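ASCH domain (Vibrio cholerae TMA 21, PDB 3S9X) is of unknown function but carries an ASCH domain of the PUA clan, a family thought to bind RNA. Local coordinates at residues 15-20 / 27-32; 1-4 / 10-13; 114-117 / 122-125. All coordinates share one frame; numbering follows the deposited sequence.

In the fold
Contacts 1 and 2 share helix 8-19, lie with centres 9 Å apart and touch through Phe3, Tyr2 and Phe32, whereas contact 3 sits on the opposite side of the chain's centre, its nearest atoms about 19 Å from either. Contact 2 is the most superficial: an extended glutamine ties the amino-terminal residues to the helix through amide, carbonyl and water. Contact 1 is partly buried and mostly apolar, with a pair of close tyrosine hydroxyls as its polar element. Contact 3, also partly buried, joins the loop after helix 108-114 to helix 121-139 and divides its work between a buried indole-carboxylate bond and a tryptophan packed on glycine nearer the surface.

Contact 1: residues 15-20 / 27-32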
loop_
_atom_site.group_PDB
_atom_site.type_symbol
_atom_site.label_atom_id
_atom_site.label_comp_id
_atom_site.label_asym_id
_atom_site.label_seq_id
_atom_site.Cartn_x
_atom_site.Cartn_y
_atom_site.Cartn_z
ATOM N N GLU A 15 -0.622 17.349 7.195
ATOM C CA GLU A 15 -1.165 18.371 8.109
ATOM C C GLU A 15 -2.354 19.060 7.501
ATOM O O GLU A 15 -3.294 19.425 8.219
ATOM C CB GLU A 15 -0.119 19.366 8.565
ATOM C CG GLU A 15 0.892 18.800 9.453
ATOM C CD GLU A 15 0.442 18.561 10.948
ATOM O OE1 GLU A 15 1.396 18.509 11.808
ATOM O OE2 GLU A 15 -0.816 18.379 11.265
ATOM N N GLN A 16 -2.381 19.242 6.159
ATOM C CA GLN A 16 -3.556 19.808 5.521
ATOM C C GLN A 16 -4.750 18.914 5.736
ATOM O O GLN A 16 -5.863 19.402 6.041
ATOM C CB GLN A 16 -3.327 20.100 4.032
ATOM C CG GLN A 16 -2.380 21.217 3.761
ATOM C CD GLN A 16 -2.183 21.569 2.357
ATOM O OE1 GLN A 16 -2.318 22.769 1.928
ATOM N NE2 GLN A 16 -1.812 20.604 1.612
ATOM N N TYR A 17 -4.594 17.612 5.533
ATOM C CA TYR A 17 -5.721 16.711 5.759
ATOM C C TYR A 17 -6.192 16.819 7.233
ATOM O O TYR A 17 -7.355 16.893 7.482
ATOM C CB TYR A 17 -5.336 15.276 5.427
ATOM C CG TYR A 17 -6.371 14.277 5.890
ATOM C CD1 TYR A 17 -7.695 14.381 5.501
ATOM C CD2 TYR A 17 -6.040 13.283 6.834
ATOM C CE1 TYR A 17 -8.663 13.508 5.971
ATOM C CE2 TYR A 17 -7.033 12.401 7.284
ATOM C CZ TYR A 17 -8.350 12.499 6.843
ATOM O OH TYR A 17 -9.351 11.684 7.301
ATOM N N LEU A 18 -5.262 16.663 8.159
ATOM C CA LEU A 18 -5.671 16.691 9.579
ATOM C C LEU A 18 -6.369 17.948 9.980
ATOM O O LEU A 18 -7.322 17.899 10.745
ATOM C CB LEU A 18 -4.497 16.358 10.428
ATOM C CG LEU A 18 -3.828 14.978 10.215
ATOM C CD1 LEU A 18 -2.512 14.814 11.105
ATOM C CD2 LEU A 18 -4.824 13.824 10.575
ATOM N N SER A 19 -5.983 19.068 9.383
ATOM C CA SER A 19 -6.632 20.311 9.694
ATOM C C SER A 19 -7.991 20.449 8.971
ATOM O O SER A 19 -8.803 21.311 9.356
ATOM C CB SER A 19 -5.725 21.536 9.505
ATOM O OG SER A 19 -5.374 21.701 8.153
ATOM N N SER A 20 -8.294 19.600 7.990
ATOM C CA SER A 20 -9.519 19.736 7.216
ATOM C C SER A 20 -10.627 18.874 7.847
ATOM O O SER A 20 -11.783 18.888 7.423
ATOM C CB SER A 20 -9.199 19.175 5.763
ATOM O OG SER A 20 -9.270 17.693 5.781
ATOM N N GLU A 27 -7.579 13.471 15.966
ATOM C CA GLU A 27 -6.855 13.006 17.097
ATOM C C GLU A 27 -6.924 11.507 17.221
ATOM O O GLU A 27 -6.084 10.924 17.942
ATOM C CB GLU A 27 -7.354 13.688 18.405
ATOM C CG GLU A 27 -6.660 15.000 18.590
ATOM C CD GLU A 27 -7.049 15.753 19.839
ATOM O OE1 GLU A 27 -8.046 15.318 20.522
ATOM O OE2 GLU A 27 -6.319 16.756 20.080
ATOM N N LYS A 28 -7.803 10.821 16.481
ATOM C CA LYS A 28 -7.874 9.370 16.564
ATOM C C LYS A 28 -6.705 8.683 15.827
ATOM O O LYS A 28 -6.419 7.513 16.079
ATOM C CB LYS A 28 -9.138 8.891 15.881
ATOM C CG LYS A 28 -9.150 9.008 14.274
ATOM C CD LYS A 28 -10.492 8.952 13.601
ATOM C CE LYS A 28 -10.465 9.325 12.170
ATOM N NZ LYS A 28 -11.509 8.698 11.278
ATOM N N TYR A 29 -6.111 9.371 14.856
ATOM C CA TYR A 29 -5.040 8.780 14.102
ATOM C C TYR A 29 -3.754 8.691 14.868
ATOM O O TYR A 29 -3.326 9.678 15.503
ATOM C CB TYR A 29 -4.791 9.574 12.832
ATOM C CG TYR A 29 -5.970 9.567 11.867
ATOM C CD1 TYR A 29 -6.345 8.424 11.192
ATOM C CD2 TYR A 29 -6.654 10.701 11.587
ATOM C CE1 TYR A 29 -7.303 8.425 10.238
ATOM C CE2 TYR A 29 -7.641 10.751 10.604
ATOM C CZ TYR A 29 -7.967 9.565 9.921
ATOM O OH TYR A 29 -8.957 9.619 8.928
ATOM N N THR A 30 -3.132 7.525 14.828
ATOM C CA THR A 30 -1.875 7.218 15.530
ATOM C C THR A 30 -0.750 6.571 14.767
ATOM O O THR A 30 0.321 6.355 15.294
ATOM C CB THR A 30 -2.207 6.275 16.769
ATOM O OG1 THR A 30 -2.754 5.055 16.238
ATOM C CG2 THR A 30 -3.253 6.924 17.671
ATOM N N SER A 31 -1.031 6.273 13.484
ATOM C CA SER A 31 -0.123 5.498 12.590
ATOM C C SER A 31 -0.100 6.125 11.216
ATOM O O SER A 31 -1.113 6.321 10.602
ATOM C CB SER A 31 -0.528 4.033 12.572
ATOM O OG SER A 31 0.312 3.244 11.792
ATOM N N PHE A 32 1.101 6.505 10.812
ATOM C CA PHE A 32 1.302 7.351 9.628
ATOM C C PHE A 32 2.541 6.916 8.861
ATOM O O PHE A 32 3.533 6.490 9.434
ATOM C CB PHE A 32 1.538 8.853 10.042
ATOM C CG PHE A 32 0.534 9.400 10.955
ATOM C CD1 PHE A 32 -0.592 10.058 10.453
ATOM C CD2 PHE A 32 0.633 9.240 12.333
ATOM C CE1 PHE A 32 -1.494 10.623 11.298
ATOM C CE2 PHE A 32 -0.284 9.737 13.168
ATOM C CZ PHE A 32 -1.360 10.490 12.679
#
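Tyr17 overlaps Tyr29 along the outer edges of their rings, CE2 of Tyr17 lying 3.8 Å from CE2 of Tyr29. The two side chains come together from their respective segments at about a right angle, and the ring planes are inclined by 58°, too oblique for either a stack or an edge-to-face pair. Their hydroxyls come to 2.7 Å (Tyr17 OH to Tyr29 OH), a probable hydrogen bond, although the proton has another acceptor within reach; each hydroxyl lies at the edge of the other ring, near its plane. Tyr17 owes this reach to a first torsion that places CG opposite the backbone N (chi1 169°), carrying the ring off helix 8-19 toward the loop.

Beside this pair, Leu18 offers a different methyl to each neighbour. CD2 rests 3.8 Å from Tyr29 CD2, while CD1 approaches Phe32 CE1 more loosely, at 4.3 Å. One face of the Tyr29 ring is met by its own neighbour in sequence, Lys28, whose CE stands 3.3 Å above the ring plane, displaced toward the rim.

The contact thus fastens the end of helix 8-19 to the segment that leads into strand 32-35, an outermost strand of the sheet. Leu79, on the adjacent strand 79-83, touches Tyr17, Tyr29 and Phe32. Tyr29 OH hydrogen-bonds Glu94 OE1, which satisfies this hydroxyl in an otherwise apolar setting. The link from Tyr17 probably continues to that carboxylate, whose negative charge would tend to polarise the Tyr29 hydroxyl.

Contact 2: residues 1-4 / 10-13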
loop_
_atom_site.group_PDB
_atom_site.type_symbol
_atom_site.label_atom_id
_atom_site.label_comp_id
_atom_site.label_asym_id
_atom_site.label_seq_id
_atom_site.Cartn_x
_atom_site.Cartn_y
_atom_site.Cartn_z
ATOM N N LEU A 1 3.349 15.245 17.113
ATOM C CA LEU A 1 4.095 14.233 17.911
ATOM C C LEU A 1 4.322 12.928 17.202
ATOM O O LEU A 1 5.228 12.168 17.532
ATOM C CB LEU A 1 3.302 13.884 19.202
ATOM C CG LEU A 1 3.175 15.032 20.163
ATOM C CD1 LEU A 1 2.588 14.628 21.378
ATOM C CD2 LEU A 1 4.588 15.584 20.589
ATOM N N TYR A 2 3.441 12.572 16.247
ATOM C CA TYR A 2 3.520 11.236 15.588
ATOM C C TYR A 2 4.287 11.110 14.332
ATOM O O TYR A 2 4.616 9.958 13.915
ATOM C CB TYR A 2 2.088 10.736 15.283
ATOM C CG TYR A 2 1.241 10.404 16.505
ATOM C CD1 TYR A 2 1.352 9.166 17.078
ATOM C CD2 TYR A 2 0.353 11.289 17.059
ATOM C CE1 TYR A 2 0.554 8.770 18.151
ATOM C CE2 TYR A 2 -0.393 10.912 18.194
ATOM C CZ TYR A 2 -0.300 9.658 18.724
ATOM O OH TYR A 2 -1.039 9.274 19.784
ATOM N N PHE A 3 4.609 12.234 13.721
ATOM C CA PHE A 3 5.281 12.163 12.428
ATOM C C PHE A 3 6.285 13.283 12.171
ATOM O O PHE A 3 6.455 13.807 11.055
ATOM C CB PHE A 3 4.310 12.006 11.244
ATOM C CG PHE A 3 3.257 13.055 11.183
ATOM C CD1 PHE A 3 2.040 12.828 11.727
ATOM C CD2 PHE A 3 3.457 14.217 10.469
ATOM C CE1 PHE A 3 1.020 13.755 11.629
ATOM C CE2 PHE A 3 2.422 15.146 10.331
ATOM C CZ PHE A 3 1.201 14.941 10.969
ATOM N N GLN A 4 7.030 13.655 13.213
ATOM C CA GLN A 4 7.983 14.745 13.087
ATOM C C GLN A 4 9.041 14.527 12.066
ATOM O O GLN A 4 9.521 15.529 11.466
ATOM C CB GLN A 4 8.588 14.992 14.485
ATOM C CG GLN A 4 7.554 15.684 15.455
ATOM C CD GLN A 4 8.136 16.046 16.785
ATOM O OE1 GLN A 4 9.370 15.997 16.959
ATOM N NE2 GLN A 4 7.273 16.400 17.749
ATOM N N SER A 10 5.442 15.705 2.259
ATOM C CA SER A 10 4.406 14.837 2.702
ATOM C C SER A 10 3.849 15.218 4.075
ATOM O O SER A 10 2.632 15.159 4.323
ATOM C CB SER A 10 4.894 13.405 2.764
ATOM O OG SER A 10 4.937 12.861 1.461
ATOM N N GLN A 11 4.719 15.692 5.003
ATOM C CA GLN A 11 4.261 16.204 6.303
ATOM C C GLN A 11 3.283 17.350 6.141
ATOM O O GLN A 11 2.223 17.381 6.796
ATOM C CB GLN A 11 5.483 16.633 7.145
ATOM C CG GLN A 11 5.109 17.041 8.514
ATOM C CD GLN A 11 6.256 17.047 9.507
ATOM O OE1 GLN A 11 6.046 17.536 10.600
ATOM N NE2 GLN A 11 7.438 16.482 9.142
ATOM N N LEU A 12 3.604 18.320 5.282
ATOM C CA LEU A 12 2.720 19.426 5.033
ATOM C C LEU A 12 1.380 18.974 4.522
ATOM O O LEU A 12 0.316 19.509 4.888
ATOM C CB LEU A 12 3.369 20.510 4.152
ATOM C CG LEU A 12 4.529 21.284 4.724
ATOM C CD1 LEU A 12 5.239 22.032 3.613
ATOM C CD2 LEU A 12 4.011 22.186 5.744
ATOM N N PHE A 13 1.386 18.042 3.580
ATOM C CA PHE A 13 0.156 17.547 2.955
ATOM C C PHE A 13 -0.699 16.859 3.988
ATOM O O PHE A 13 -1.931 17.042 4.040
ATOM C CB PHE A 13 0.523 16.603 1.806
ATOM C CG PHE A 13 -0.568 16.292 0.801
ATOM C CD1 PHE A 13 -0.983 17.280 -0.080
ATOM C CD2 PHE A 13 -1.045 15.035 0.662
ATOM C CE1 PHE A 13 -1.864 16.958 -1.096
ATOM C CE2 PHE A 13 -1.905 14.719 -0.376
ATOM C CZ PHE A 13 -2.335 15.677 -1.235
HETATM O O HOH W 1 7.929 18.390 12.467
#
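Phe3 and Gln11 meet with their flat groups strongly inclined, the phenyl and amide planes standing 78° apart. It is the methylene stem of the glutamine, rather than its amide, that rests against the ring: Gln11 CG lies at the ring's edge, in plane, 3.8 Å from Phe3 CE2 and equally far from CD2. Phe3 CG sits between its backbone N and carbonyl carbon (chi1 55°), the crowded position, which turns the ring back toward helix 8-19, where it also touches Leu14, Glu15 and Leu18.

Gln11 itself is extended. With CG opposite the backbone N and the chain straight beyond, the amide is carried past the phenyl edge to the backbone of the amino-terminal residues. NE2 donates to Gln4 O at 3.3 Å with an N-H...O angle of 156°, but it approaches from above the carbonyl plane. A stronger partner is Met6 O, also reached by Gln11 NE2, so one amide nitrogen serves two backbone carbonyls. The amide oxygen is used as well: a water donates to Gln11 OE1 at 2.8 Å and, weakly, to Gln4 O at 3.4 Å.

Leu-Tyr-Phe-Gln matches part of a TEV protease recognition site, so residues 1-4 are probably left from an expression tag. Gln11 has two conformers, so this hold is probably not its only one. The chemistry is that of a surface contact, an apolar stem on a ring edge. Gln11 NE2 is held more firmly by Met6 O, while the long bond to Gln4 O and the half-weak water bridge imply a modest hold on residues 1-4.

Contact 3: residues 114-117 / 122-125; sequences EGEG and AWWQ
Trp124 and Glu114 join the two sides of a helix-loop-helix connection in the ASCH domain, where helix 108-114 gives way to helix 121-139. Indole NE1 donates to Glu114 OE1 at 2.7 Å, with an N-H...O angle of 162°. The oxygen lies close to the indole plane, at the ring's edge, whereas the nitrogen meets the carboxylate from above its plane, 53° out of it. Both residues are buried, so the indole N-H finds its acceptor inside the protein.

Trp123, the preceding residue on the helix, turns its ring to the loop beyond. Its CG stands opposite the backbone N (chi1 -167°), and one ring face receives Gly117 CA over its centre while the carbonyl carbon of Glu116 lies toward the rim. Glu116 CB makes a close approach of 3.3 Å to Trp123 CZ3, at the six-membered end of the indole.

Further out, Lys56 NZ, which lies outside both segments, forms salt bridges with both Glu114 OE2 and Glu116 OE2. The two carboxylates thus share one cation, and Glu114 is held at one oxygen by the lysine and at the other by the indole. Lys56 probably belongs to the ASCH signature motif. His128, one helical turn along, stacks on the Trp124 indole. Gly115 is the first residue to leave helix 108-114, with positive phi. Gly117 also has positive phi, and its CA makes a CH-pi contact 3.6 Å from the centroid of the five-membered ring of Trp123.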
loop_
_atom_site.group_PDB
_atom_site.type_symbol
_atom_site.label_atom_id
_atom_site.label_comp_id
_atom_site.label_asym_id
_atom_site.label_seq_id
_atom_site.Cartn_x
_atom_site.Cartn_y
_atom_site.Cartn_z
ATOM N N GLU A 114 -7.159 -4.426 -6.642
ATOM C CA GLU A 114 -5.818 -3.869 -6.814
ATOM C C GLU A 114 -5.759 -2.959 -8.043
ATOM O O GLU A 114 -4.931 -2.051 -8.089
ATOM C CB GLU A 114 -4.750 -4.922 -6.883
ATOM C CG GLU A 114 -4.415 -5.627 -5.554
ATOM C CD GLU A 114 -2.922 -5.747 -5.300
ATOM O OE1 GLU A 114 -2.456 -6.846 -4.991
ATOM O OE2 GLU A 114 -2.218 -4.694 -5.469
ATOM N N GLY A 115 -6.601 -3.202 -9.039
ATOM C CA GLY A 115 -6.928 -2.248 -10.097
ATOM C C GLY A 115 -5.915 -1.943 -11.152
ATOM O O GLY A 115 -6.058 -0.969 -11.894
ATOM N N GLU A 116 -4.855 -2.761 -11.250
ATOM C CA GLU A 116 -3.760 -2.536 -12.227
ATOM C C GLU A 116 -3.968 -3.284 -13.551
ATOM O O GLU A 116 -4.719 -4.289 -13.644
ATOM C CB GLU A 116 -2.417 -2.882 -11.586
ATOM C CG GLU A 116 -2.033 -1.974 -10.410
ATOM C CD GLU A 116 -0.760 -2.447 -9.756
ATOM O OE1 GLU A 116 0.289 -2.275 -10.396
ATOM O OE2 GLU A 116 -0.823 -2.901 -8.587
ATOM N N GLY A 117 -3.322 -2.767 -14.593
ATOM C CA GLY A 117 -3.469 -3.358 -15.934
ATOM C C GLY A 117 -4.920 -3.476 -16.323
ATOM O O GLY A 117 -5.704 -2.561 -16.183
ATOM N N ALA A 122 -4.912 -12.880 -14.226
ATOM C CA ALA A 122 -3.685 -13.223 -14.933
ATOM C C ALA A 122 -2.616 -12.094 -14.886
ATOM O O ALA A 122 -1.403 -12.314 -14.677
ATOM C CB ALA A 122 -3.996 -13.658 -16.328
ATOM N N TRP A 123 -3.061 -10.874 -15.112
ATOM C CA TRP A 123 -2.154 -9.723 -15.087
ATOM C C TRP A 123 -1.558 -9.548 -13.687
ATOM O O TRP A 123 -0.385 -9.339 -13.523
ATOM C CB TRP A 123 -2.930 -8.457 -15.531
ATOM C CG TRP A 123 -2.065 -7.271 -15.841
ATOM C CD1 TRP A 123 -1.693 -6.812 -17.110
ATOM C CD2 TRP A 123 -1.480 -6.387 -14.929
ATOM N NE1 TRP A 123 -0.917 -5.733 -16.998
ATOM C CE2 TRP A 123 -0.692 -5.475 -15.679
ATOM C CE3 TRP A 123 -1.427 -6.342 -13.586
ATOM C CZ2 TRP A 123 0.034 -4.427 -15.107
ATOM C CZ3 TRP A 123 -0.706 -5.302 -12.995
ATOM C CH2 TRP A 123 0.055 -4.381 -13.747
ATOM N N TRP A 124 -2.406 -9.641 -12.679
ATOM C CA TRP A 124 -2.006 -9.572 -11.272
ATOM C C TRP A 124 -0.919 -10.621 -10.995
ATOM O O TRP A 124 0.077 -10.291 -10.302
ATOM C CB TRP A 124 -3.274 -9.727 -10.375
ATOM C CG TRP A 124 -2.951 -9.642 -8.893
ATOM C CD1 TRP A 124 -3.112 -8.567 -8.071
ATOM C CD2 TRP A 124 -2.418 -10.695 -8.090
ATOM N NE1 TRP A 124 -2.690 -8.879 -6.793
ATOM C CE2 TRP A 124 -2.260 -10.182 -6.771
ATOM C CE3 TRP A 124 -2.077 -12.049 -8.337
ATOM C CZ2 TRP A 124 -1.710 -10.944 -5.714
ATOM C CZ3 TRP A 124 -1.529 -12.748 -7.287
ATOM C CH2 TRP A 124 -1.330 -12.221 -6.033
ATOM N N GLN A 125 -1.151 -11.851 -11.505
ATOM C CA GLN A 125 -0.183 -12.930 -11.234
ATOM C C GLN A 125 1.150 -12.661 -11.854
ATOM O O GLN A 125 2.193 -12.887 -11.249
ATOM C CB GLN A 125 -0.720 -14.281 -11.725
ATOM C CG GLN A 125 -1.848 -14.760 -10.895
ATOM C CD GLN A 125 -2.558 -15.958 -11.518
ATOM O OE1 GLN A 125 -2.595 -16.105 -12.731
ATOM N NE2 GLN A 125 -3.199 -16.753 -10.704
#